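Local structure of TetR family transcriptional regulator (Clostridium perfringens, 6AZH) at residues Arg6-Phe19 with Ile32-Asn46. The protein probably binds operator DNA as a TetR-family transcriptional regulator, perhaps controlling genes of fatty acid metabolism. Residues are numbered along the deposited sequence; the frame is centred on the assembly and turned at random.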
# COMPACT_ATOMS: atom_id res chain seq x y z
N ARG A 6 3.26 21.31 -24.42
CA ARG A 6 2.40 21.90 -23.41
C ARG A 6 1.13 21.07 -23.23
O ARG A 6 0.69 20.87 -22.10
CB ARG A 6 2.04 23.35 -23.75
CG ARG A 6 1.21 24.05 -22.68
CD ARG A 6 -0.29 23.93 -22.96
NE ARG A 6 -1.10 24.39 -21.84
CZ ARG A 6 -2.42 24.51 -21.89
NH1 ARG A 6 -3.06 24.21 -23.00
NH2 ARG A 6 -3.08 24.94 -20.83
N THR A 7 0.55 20.58 -24.33
CA THR A 7 -0.70 19.84 -24.24
C THR A 7 -0.54 18.58 -23.39
O THR A 7 -1.32 18.33 -22.47
CB THR A 7 -1.20 19.49 -25.64
OG1 THR A 7 -1.65 20.68 -26.28
CG2 THR A 7 -2.34 18.48 -25.55
N LYS A 8 0.49 17.79 -23.69
CA LYS A 8 0.69 16.56 -22.94
C LYS A 8 1.13 16.84 -21.51
O LYS A 8 0.67 16.17 -20.57
CB LYS A 8 1.69 15.67 -23.67
CG LYS A 8 1.08 14.98 -24.88
CD LYS A 8 2.11 14.16 -25.62
CE LYS A 8 1.46 13.01 -26.38
NZ LYS A 8 0.94 13.46 -27.70
N LYS A 9 1.99 17.85 -21.30
CA LYS A 9 2.40 18.18 -19.93
C LYS A 9 1.21 18.66 -19.10
O LYS A 9 1.08 18.29 -17.92
CB LYS A 9 3.49 19.25 -19.92
CG LYS A 9 3.90 19.69 -18.49
CD LYS A 9 5.31 20.28 -18.47
CE LYS A 9 5.88 20.35 -17.05
NZ LYS A 9 5.20 21.38 -16.22
N ALA A 10 0.33 19.48 -19.68
CA ALA A 10 -0.82 19.97 -18.94
C ALA A 10 -1.76 18.83 -18.58
O ALA A 10 -2.26 18.76 -17.45
CB ALA A 10 -1.56 21.05 -19.75
N ILE A 11 -2.03 17.94 -19.54
CA ILE A 11 -2.87 16.77 -19.29
C ILE A 11 -2.22 15.88 -18.25
O ILE A 11 -2.87 15.41 -17.31
CB ILE A 11 -3.11 16.01 -20.61
CG1 ILE A 11 -4.05 16.82 -21.52
CG2 ILE A 11 -3.69 14.60 -20.36
CD1 ILE A 11 -4.03 16.37 -22.94
N PHE A 12 -0.91 15.64 -18.40
CA PHE A 12 -0.17 14.83 -17.44
C PHE A 12 -0.35 15.34 -16.02
O PHE A 12 -0.77 14.60 -15.12
CB PHE A 12 1.31 14.81 -17.83
CG PHE A 12 2.20 14.07 -16.85
CD1 PHE A 12 2.28 12.69 -16.87
CD2 PHE A 12 2.96 14.77 -15.93
CE1 PHE A 12 3.11 12.01 -15.99
CE2 PHE A 12 3.80 14.09 -15.02
CZ PHE A 12 3.88 12.71 -15.06
N GLU A 13 -0.05 16.62 -15.80
CA GLU A 13 -0.12 17.16 -14.44
C GLU A 13 -1.56 17.21 -13.93
O GLU A 13 -1.81 16.89 -12.77
CB GLU A 13 0.53 18.54 -14.39
CG GLU A 13 2.04 18.45 -14.26
CD GLU A 13 2.74 19.79 -14.30
OE1 GLU A 13 2.07 20.83 -14.14
OE2 GLU A 13 3.98 19.80 -14.50
N ALA A 14 -2.51 17.61 -14.78
CA ALA A 14 -3.89 17.63 -14.32
C ALA A 14 -4.42 16.22 -14.07
O ALA A 14 -5.16 16.00 -13.11
CB ALA A 14 -4.79 18.35 -15.34
N ALA A 15 -4.07 15.27 -14.94
CA ALA A 15 -4.60 13.92 -14.78
C ALA A 15 -4.12 13.31 -13.47
O ALA A 15 -4.88 12.61 -12.79
CB ALA A 15 -4.17 13.04 -15.96
N ILE A 16 -2.87 13.56 -13.10
CA ILE A 16 -2.38 13.04 -11.82
C ILE A 16 -3.30 13.48 -10.69
O ILE A 16 -3.72 12.67 -9.86
CB ILE A 16 -0.93 13.48 -11.56
CG1 ILE A 16 0.03 12.64 -12.39
CG2 ILE A 16 -0.61 13.32 -10.09
CD1 ILE A 16 1.39 13.28 -12.55
N ASN A 17 -3.63 14.78 -10.65
CA ASN A 17 -4.44 15.29 -9.54
C ASN A 17 -5.87 14.77 -9.60
O ASN A 17 -6.45 14.42 -8.56
CB ASN A 17 -4.41 16.82 -9.54
CG ASN A 17 -3.11 17.36 -9.05
OD1 ASN A 17 -2.46 16.76 -8.19
ND2 ASN A 17 -2.70 18.49 -9.60
N VAL A 18 -6.46 14.69 -10.80
CA VAL A 18 -7.82 14.15 -10.91
C VAL A 18 -7.85 12.70 -10.46
O VAL A 18 -8.66 12.31 -9.61
CB VAL A 18 -8.35 14.31 -12.35
CG1 VAL A 18 -9.69 13.63 -12.47
CG2 VAL A 18 -8.47 15.80 -12.71
N PHE A 19 -6.97 11.87 -11.03
CA PHE A 19 -6.91 10.46 -10.64
C PHE A 19 -6.62 10.32 -9.14
O PHE A 19 -7.19 9.45 -8.48
CB PHE A 19 -5.84 9.74 -11.46
CG PHE A 19 -6.24 9.44 -12.88
CD1 PHE A 19 -7.44 8.81 -13.16
CD2 PHE A 19 -5.39 9.77 -13.93
CE1 PHE A 19 -7.80 8.51 -14.47
CE2 PHE A 19 -5.73 9.48 -15.25
CZ PHE A 19 -6.95 8.85 -15.52
N ILE A 32 -10.47 16.16 -16.73
CA ILE A 32 -9.04 16.33 -17.01
C ILE A 32 -8.81 17.46 -18.01
O ILE A 32 -7.89 18.26 -17.85
CB ILE A 32 -8.44 15.00 -17.50
CG1 ILE A 32 -8.44 13.97 -16.36
CG2 ILE A 32 -7.01 15.22 -18.03
CD1 ILE A 32 -8.18 12.53 -16.79
N ALA A 33 -9.66 17.55 -19.04
CA ALA A 33 -9.51 18.64 -20.01
C ALA A 33 -9.70 19.99 -19.32
O ALA A 33 -8.93 20.93 -19.54
CB ALA A 33 -10.53 18.49 -21.15
N SER A 34 -10.74 20.09 -18.50
CA SER A 34 -11.03 21.33 -17.79
C SER A 34 -9.87 21.71 -16.88
O SER A 34 -9.38 22.84 -16.92
CB SER A 34 -12.32 21.17 -16.98
OG SER A 34 -12.53 22.28 -16.14
N LYS A 35 -9.39 20.75 -16.08
CA LYS A 35 -8.32 21.06 -15.14
C LYS A 35 -7.02 21.36 -15.86
O LYS A 35 -6.21 22.17 -15.37
CB LYS A 35 -8.14 19.89 -14.15
CG LYS A 35 -9.22 19.80 -13.08
CD LYS A 35 -9.05 20.87 -12.01
CE LYS A 35 -10.02 20.68 -10.85
NZ LYS A 35 -11.40 21.14 -11.18
N ALA A 36 -6.78 20.71 -17.00
CA ALA A 36 -5.57 20.95 -17.77
C ALA A 36 -5.60 22.26 -18.55
O ALA A 36 -4.55 22.67 -19.05
CB ALA A 36 -5.33 19.80 -18.75
N ASN A 37 -6.76 22.90 -18.69
CA ASN A 37 -6.87 24.06 -19.58
C ASN A 37 -6.45 23.68 -21.00
O ASN A 37 -5.70 24.39 -21.65
CB ASN A 37 -6.03 25.23 -19.08
CG ASN A 37 -6.81 26.18 -18.24
OD1 ASN A 37 -7.33 27.18 -18.75
ND2 ASN A 37 -6.90 25.91 -16.95
N VAL A 38 -6.92 22.52 -21.45
CA VAL A 38 -6.68 22.01 -22.80
C VAL A 38 -8.03 21.83 -23.48
O VAL A 38 -8.92 21.18 -22.93
CB VAL A 38 -5.90 20.68 -22.76
CG1 VAL A 38 -5.89 20.03 -24.13
CG2 VAL A 38 -4.48 20.93 -22.29
N ALA A 39 -8.18 22.41 -24.67
CA ALA A 39 -9.42 22.23 -25.41
C ALA A 39 -9.71 20.74 -25.60
O ALA A 39 -8.82 19.96 -25.95
CB ALA A 39 -9.32 22.94 -26.76
N LYS A 40 -10.97 20.34 -25.38
CA LYS A 40 -11.28 18.91 -25.38
C LYS A 40 -10.97 18.26 -26.73
O LYS A 40 -10.52 17.11 -26.79
CB LYS A 40 -12.74 18.67 -24.99
CG LYS A 40 -12.93 17.44 -24.11
CD LYS A 40 -14.39 17.17 -23.77
CE LYS A 40 -15.04 18.36 -23.11
NZ LYS A 40 -16.01 17.94 -22.07
N GLY A 41 -11.21 18.98 -27.83
CA GLY A 41 -10.88 18.44 -29.14
C GLY A 41 -9.39 18.16 -29.29
O GLY A 41 -9.00 17.17 -29.92
N THR A 42 -8.55 19.02 -28.71
CA THR A 42 -7.11 18.81 -28.75
C THR A 42 -6.70 17.67 -27.82
O THR A 42 -5.80 16.88 -28.14
CB THR A 42 -6.40 20.12 -28.39
OG1 THR A 42 -6.72 21.10 -29.39
CG2 THR A 42 -4.88 19.95 -28.32
N LEU A 43 -7.37 17.54 -26.66
CA LEU A 43 -7.13 16.37 -25.82
C LEU A 43 -7.40 15.10 -26.61
O LEU A 43 -6.57 14.19 -26.64
CB LEU A 43 -7.99 16.42 -24.55
CG LEU A 43 -7.81 15.21 -23.60
CD1 LEU A 43 -8.08 15.59 -22.15
CD2 LEU A 43 -8.69 14.00 -23.97
N TYR A 44 -8.57 15.01 -27.24
CA TYR A 44 -8.92 13.78 -27.93
C TYR A 44 -8.06 13.55 -29.17
O TYR A 44 -7.93 12.40 -29.61
CB TYR A 44 -10.41 13.81 -28.31
CG TYR A 44 -11.36 13.38 -27.20
CD1 TYR A 44 -11.25 12.11 -26.61
CD2 TYR A 44 -12.36 14.22 -26.77
CE1 TYR A 44 -12.14 11.71 -25.62
CE2 TYR A 44 -13.27 13.84 -25.78
CZ TYR A 44 -13.14 12.59 -25.21
OH TYR A 44 -14.03 12.22 -24.22
N TYR A 45 -7.45 14.60 -29.73
CA TYR A 45 -6.49 14.40 -30.80
C TYR A 45 -5.27 13.63 -30.29
O TYR A 45 -4.63 12.91 -31.06
CB TYR A 45 -6.06 15.75 -31.38
CG TYR A 45 -5.14 15.62 -32.57
CD1 TYR A 45 -3.77 15.79 -32.44
CD2 TYR A 45 -5.65 15.34 -33.84
CE1 TYR A 45 -2.92 15.67 -33.52
CE2 TYR A 45 -4.81 15.22 -34.93
CZ TYR A 45 -3.45 15.39 -34.77
OH TYR A 45 -2.60 15.27 -35.85
N ASN A 46 -4.96 13.76 -29.01
CA ASN A 46 -3.78 13.15 -28.41
C ASN A 46 -4.07 11.83 -27.69
O ASN A 46 -3.21 10.94 -27.68
CB ASN A 46 -3.14 14.12 -27.42
CG ASN A 46 -2.38 15.24 -28.11
OD1 ASN A 46 -1.19 15.11 -28.39
ND2 ASN A 46 -3.06 16.36 -28.37
O HOH W 1 -0.40 11.13 -28.65
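Ala-10 and Ala-36 bring their backbones within 5.0 Å, CA to CA, where helix 6-19 crosses helix 32-36 at 117°. This is the three-helix DNA-binding domain of the TetR family: helix 32-36, the end of helix 29-36, leads through the turn at Asn-37, a Schellman motif, into helix 40-46; helices 29-36 and 40-46 form the helix-turn-helix, and the first helix packs across both. Small residues permit the close approach, Ala-14 CB lying 3.5 Å from Ala-36 N. Further along, Ile-32 is a knob in the hole formed by Ile-11, Ala-15, Val-18 and Phe-19; chi1 of -68° sets CG1 against Val-18 and CG2 toward Ile-11, and the extended chi2 (166°) carries CD1 to Phe-19 CZ. Ile-11 CD1 in turn reaches Leu-43 CG at 4.0 Å, while Ile-53 of helix 50-74 also packs on Ile-11. Polar bonds finish the N-terminal end of helix 6-19. Arg-6 holds the turn through both terminal nitrogens, NH1 and NH2 donating to the single atom Asn-37 O, near the guanidinium plane, while Val-38 CG2 covers one face. Asn-46 ND2 donates to Thr-42 O, fixing the amide's rotation, and Lys-8 NZ meets Asn-46 OD1 on an in-plane lone pair at 2.8 Å; a water links that same NZ to Asn-46 O.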